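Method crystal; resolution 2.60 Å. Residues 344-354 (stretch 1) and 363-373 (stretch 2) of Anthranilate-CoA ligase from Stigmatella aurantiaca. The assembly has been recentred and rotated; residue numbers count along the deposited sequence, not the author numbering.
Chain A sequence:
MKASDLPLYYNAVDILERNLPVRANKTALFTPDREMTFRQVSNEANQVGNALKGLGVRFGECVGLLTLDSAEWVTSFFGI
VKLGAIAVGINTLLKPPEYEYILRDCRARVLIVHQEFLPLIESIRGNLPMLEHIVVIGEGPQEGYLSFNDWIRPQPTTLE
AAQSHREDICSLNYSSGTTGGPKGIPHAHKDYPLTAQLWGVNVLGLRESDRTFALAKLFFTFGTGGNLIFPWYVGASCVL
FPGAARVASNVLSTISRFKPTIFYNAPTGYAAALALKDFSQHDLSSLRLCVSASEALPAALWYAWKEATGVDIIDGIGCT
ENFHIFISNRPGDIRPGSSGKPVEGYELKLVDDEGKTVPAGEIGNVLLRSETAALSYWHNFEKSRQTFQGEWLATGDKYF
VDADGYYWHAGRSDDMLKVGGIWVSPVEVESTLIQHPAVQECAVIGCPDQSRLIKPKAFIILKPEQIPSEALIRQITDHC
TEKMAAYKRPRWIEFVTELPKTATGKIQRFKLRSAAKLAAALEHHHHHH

Stretch 1 344-354: EGYELKLVDDE
Stretch 2 363-373: IGNVLLRSETA

Two strands of one chain, centred on 347-351 and 364-369, pair antiparallel: their N-to-C directions differ by 151° and their axes approach to 4.1 Å. Backbone angles are extended throughout, from -110/131 at Glu347 to -124/157 at Val351 and from -80/141 at Asn365 to -108/115 at Arg369. The register sets Glu347 against Arg369 (CA-CA 4.8 Å) and Leu350 against Val366 and Val351 against Asn365 (both 5.0 Å). The contact buries 793 Å², both sides summed.

Main-chain hydrogen bonds fix this register. At one end Glu347 N donates to Arg369 O (3.0 Å, 170°) and Arg369 N returns to Glu347 O (2.7 Å, 153°). At the other, Val351 N donates to Asn365 O (3.0 Å, 162°) and Asn365 N to Val351 O (2.6 Å, 164°). Between them Leu367 N reaches Lys349 O (2.9 Å, 170°). CA-H...O contacts add to the ladder, from Leu350 CA to Asn365 O (3.3 Å) and from Tyr346 CA to Arg369 O (3.5 Å).

Side chains alternate between the faces. Leu348, Leu350, Val366 and Leu368 share one, where branched aliphatic groups pack without polar demands: Leu350 CD2 (chi1 m, chi2 t) lies 3.7 Å from Val366 CG2 (chi1 t), and Leu348 CD1 lies 3.8 Å from Leu368 CD1 (chi1 t, chi2 p). On the face carrying Glu347, Lys349, Val351, Asn365, Leu367 and Arg369, Val351 CG2 (chi1 m) meets Leu367 CD1 (chi1 m, chi2 t) at 3.8 Å; Lys349 CE, part of its aliphatic chain, is 3.7 Å from Leu367 CD1. Gly364 (-141/168) has no such group; an ideal CB would sit a tight 3.2 Å from both Leu350 CB and Val351 O.

Charge pairs Glu347 (chi1 and chi2 t) with extended Arg369 (chi1 to chi3 t). Their salt bridge, Glu347 OE1 to Arg369 NH1 at 3.5 Å, is electrostatic, because the oxygen lies well out of the guanidinium plane and no N-H points at it.

Polar side chains finish the ends. Asn365 (chi1 m, chi2 -84°) turns its amide so that ND2 donates to Val351 O (3.0 Å, 143°), the carbonyl already bound by its own N. A water donates to Asp353 OD1 (2.8 Å) and Asn365 OD1 (3.1 Å). Beyond the other end, buried Tyr346 (chi1 m, chi2 -41°) extends its ring to place OH 2.8 Å from Thr372 OG1 (chi1 p), while its CB contacts Leu368 CD1 at 3.9 Å. A second water donates to Gly345 O (2.7 Å) and accepts from Glu371 N (3.0 Å); the positive phi of Gly345 (111/-24) would jam a CB against the preceding carbonyl.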

# COMPACT_ATOMS: atom_id res chain seq x y z
N GLU A 344 -4.78 -2.73 -19.10
CA GLU A 344 -4.08 -2.93 -20.36
C GLU A 344 -2.56 -2.83 -20.17
O GLU A 344 -2.05 -1.84 -19.65
CB GLU A 344 -4.55 -1.92 -21.41
CG GLU A 344 -3.87 -2.05 -22.76
CD GLU A 344 -4.17 -3.36 -23.45
OE1 GLU A 344 -5.23 -3.96 -23.17
OE2 GLU A 344 -3.34 -3.80 -24.28
N GLY A 345 -1.86 -3.88 -20.59
CA GLY A 345 -0.43 -3.98 -20.37
C GLY A 345 -0.13 -5.08 -19.37
O GLY A 345 0.97 -5.64 -19.33
N TYR A 346 -1.13 -5.38 -18.55
CA TYR A 346 -1.05 -6.47 -17.59
C TYR A 346 -1.95 -7.62 -18.04
O TYR A 346 -3.12 -7.41 -18.37
CB TYR A 346 -1.47 -5.99 -16.20
CG TYR A 346 -0.52 -5.00 -15.58
CD1 TYR A 346 0.86 -5.16 -15.69
CD2 TYR A 346 -0.99 -3.90 -14.88
CE1 TYR A 346 1.74 -4.25 -15.12
CE2 TYR A 346 -0.12 -2.99 -14.31
CZ TYR A 346 1.24 -3.17 -14.43
OH TYR A 346 2.10 -2.26 -13.86
N GLU A 347 -1.40 -8.83 -18.05
CA GLU A 347 -2.14 -10.00 -18.49
C GLU A 347 -2.46 -10.92 -17.31
O GLU A 347 -1.58 -11.25 -16.51
CB GLU A 347 -1.35 -10.75 -19.56
CG GLU A 347 -2.12 -11.84 -20.27
CD GLU A 347 -1.35 -12.42 -21.44
OE1 GLU A 347 -0.43 -11.73 -21.95
OE2 GLU A 347 -1.65 -13.56 -21.84
N LEU A 348 -3.72 -11.33 -17.20
CA LEU A 348 -4.19 -12.10 -16.06
C LEU A 348 -4.47 -13.56 -16.41
O LEU A 348 -4.67 -13.90 -17.57
CB LEU A 348 -5.46 -11.47 -15.48
CG LEU A 348 -5.36 -10.38 -14.41
CD1 LEU A 348 -4.14 -9.50 -14.58
CD2 LEU A 348 -6.63 -9.55 -14.48
N LYS A 349 -4.48 -14.39 -15.40
CA LYS A 349 -4.74 -15.81 -15.53
C LYS A 349 -5.27 -16.38 -14.21
O LYS A 349 -4.77 -16.05 -13.20
CB LYS A 349 -3.45 -16.49 -15.94
CG LYS A 349 -3.63 -17.80 -16.64
CD LYS A 349 -2.45 -18.15 -17.48
CE LYS A 349 -1.30 -18.57 -16.64
NZ LYS A 349 -0.42 -19.44 -17.41
N LEU A 350 -6.32 -17.19 -14.23
CA LEU A 350 -6.78 -17.87 -13.03
C LEU A 350 -6.60 -19.38 -13.16
O LEU A 350 -7.18 -20.01 -14.04
CB LEU A 350 -8.24 -17.54 -12.74
CG LEU A 350 -8.54 -16.08 -12.39
CD1 LEU A 350 -10.02 -15.90 -12.08
CD2 LEU A 350 -7.69 -15.62 -11.21
N VAL A 351 -5.80 -19.96 -12.27
CA VAL A 351 -5.47 -21.37 -12.34
C VAL A 351 -5.81 -22.11 -11.05
O VAL A 351 -5.89 -21.51 -9.98
CB VAL A 351 -3.98 -21.59 -12.66
CG1 VAL A 351 -3.66 -21.05 -14.05
CG2 VAL A 351 -3.11 -20.92 -11.61
N ASP A 352 -6.00 -23.42 -11.15
CA ASP A 352 -6.22 -24.25 -9.98
C ASP A 352 -4.92 -24.46 -9.22
O ASP A 352 -3.88 -23.90 -9.57
CB ASP A 352 -6.86 -25.60 -10.35
CG ASP A 352 -6.13 -26.29 -11.50
OD1 ASP A 352 -4.91 -26.07 -11.67
OD2 ASP A 352 -6.78 -27.07 -12.22
N ASP A 353 -4.96 -25.29 -8.18
CA ASP A 353 -3.78 -25.52 -7.35
C ASP A 353 -2.75 -26.45 -8.00
O ASP A 353 -1.77 -26.84 -7.38
CB ASP A 353 -4.19 -26.05 -5.97
CG ASP A 353 -4.92 -25.00 -5.14
OD1 ASP A 353 -4.25 -24.22 -4.44
OD2 ASP A 353 -6.17 -24.97 -5.20
N GLU A 354 -2.98 -26.79 -9.27
CA GLU A 354 -2.02 -27.58 -10.04
C GLU A 354 -1.62 -26.87 -11.33
O GLU A 354 -0.85 -27.41 -12.13
CB GLU A 354 -2.57 -28.97 -10.34
CG GLU A 354 -4.07 -29.01 -10.59
CD GLU A 354 -4.45 -30.00 -11.67
OE1 GLU A 354 -5.55 -30.59 -11.57
OE2 GLU A 354 -3.67 -30.17 -12.62
N ILE A 363 -13.42 -20.16 -8.61
CA ILE A 363 -12.31 -19.59 -7.86
C ILE A 363 -10.99 -20.21 -8.30
O ILE A 363 -10.84 -21.43 -8.34
CB ILE A 363 -12.48 -19.81 -6.35
CG1 ILE A 363 -13.90 -19.44 -5.91
CG2 ILE A 363 -11.45 -19.01 -5.57
CD1 ILE A 363 -14.17 -19.69 -4.45
N GLY A 364 -10.02 -19.36 -8.63
CA GLY A 364 -8.71 -19.82 -9.04
C GLY A 364 -7.61 -18.93 -8.49
O GLY A 364 -7.87 -17.84 -7.97
N ASN A 365 -6.37 -19.40 -8.60
CA ASN A 365 -5.22 -18.62 -8.15
C ASN A 365 -4.83 -17.56 -9.19
O ASN A 365 -4.88 -17.82 -10.39
CB ASN A 365 -4.03 -19.53 -7.86
CG ASN A 365 -4.35 -20.58 -6.81
OD1 ASN A 365 -4.27 -20.32 -5.61
ND2 ASN A 365 -4.72 -21.77 -7.26
N VAL A 366 -4.45 -16.38 -8.72
CA VAL A 366 -4.12 -15.28 -9.61
C VAL A 366 -2.68 -15.33 -10.11
O VAL A 366 -1.73 -15.32 -9.32
CB VAL A 366 -4.35 -13.92 -8.92
CG1 VAL A 366 -3.82 -12.79 -9.79
CG2 VAL A 366 -5.82 -13.73 -8.63
N LEU A 367 -2.52 -15.39 -11.43
CA LEU A 367 -1.21 -15.28 -12.05
C LEU A 367 -1.14 -14.00 -12.88
O LEU A 367 -1.96 -13.78 -13.78
CB LEU A 367 -0.92 -16.50 -12.92
CG LEU A 367 -0.51 -17.77 -12.17
CD1 LEU A 367 -0.29 -18.93 -13.13
CD2 LEU A 367 0.74 -17.51 -11.34
N LEU A 368 -0.17 -13.15 -12.56
CA LEU A 368 -0.04 -11.86 -13.21
C LEU A 368 1.15 -11.81 -14.17
O LEU A 368 2.25 -12.23 -13.83
CB LEU A 368 0.10 -10.76 -12.15
CG LEU A 368 0.51 -9.37 -12.65
CD1 LEU A 368 -0.55 -8.80 -13.59
CD2 LEU A 368 0.75 -8.43 -11.48
N ARG A 369 0.90 -11.30 -15.37
CA ARG A 369 1.96 -11.11 -16.35
C ARG A 369 2.24 -9.61 -16.49
O ARG A 369 1.38 -8.85 -16.93
CB ARG A 369 1.54 -11.70 -17.69
CG ARG A 369 2.62 -11.69 -18.76
CD ARG A 369 2.18 -12.51 -19.96
NE ARG A 369 3.21 -12.59 -20.99
CZ ARG A 369 3.15 -13.39 -22.05
NH1 ARG A 369 2.10 -14.19 -22.21
NH2 ARG A 369 4.13 -13.40 -22.94
N SER A 370 3.44 -9.20 -16.10
CA SER A 370 3.76 -7.78 -16.00
C SER A 370 5.21 -7.47 -16.34
O SER A 370 6.10 -8.29 -16.13
CB SER A 370 3.46 -7.29 -14.59
OG SER A 370 4.12 -6.06 -14.32
N GLU A 371 5.44 -6.27 -16.87
CA GLU A 371 6.80 -5.79 -17.10
C GLU A 371 7.26 -4.92 -15.94
O GLU A 371 8.39 -4.43 -15.93
CB GLU A 371 6.88 -5.01 -18.41
CG GLU A 371 6.79 -5.87 -19.66
CD GLU A 371 7.05 -5.09 -20.93
OE1 GLU A 371 6.73 -3.88 -20.97
OE2 GLU A 371 7.57 -5.69 -21.89
N THR A 372 6.38 -4.74 -14.96
CA THR A 372 6.70 -3.93 -13.78
C THR A 372 6.94 -4.82 -12.57
O THR A 372 7.27 -4.33 -11.48
CB THR A 372 5.57 -2.93 -13.47
OG1 THR A 372 4.40 -3.64 -13.04
CG2 THR A 372 5.23 -2.12 -14.70
N ALA A 373 6.78 -6.12 -12.75
CA ALA A 373 6.97 -7.08 -11.67
C ALA A 373 8.45 -7.25 -11.36
O ALA A 373 9.30 -7.17 -12.25
CB ALA A 373 6.35 -8.42 -12.03
O HOH W 1 3.10 -4.72 -17.87
O HOH W 2 -2.85 -21.99 -3.36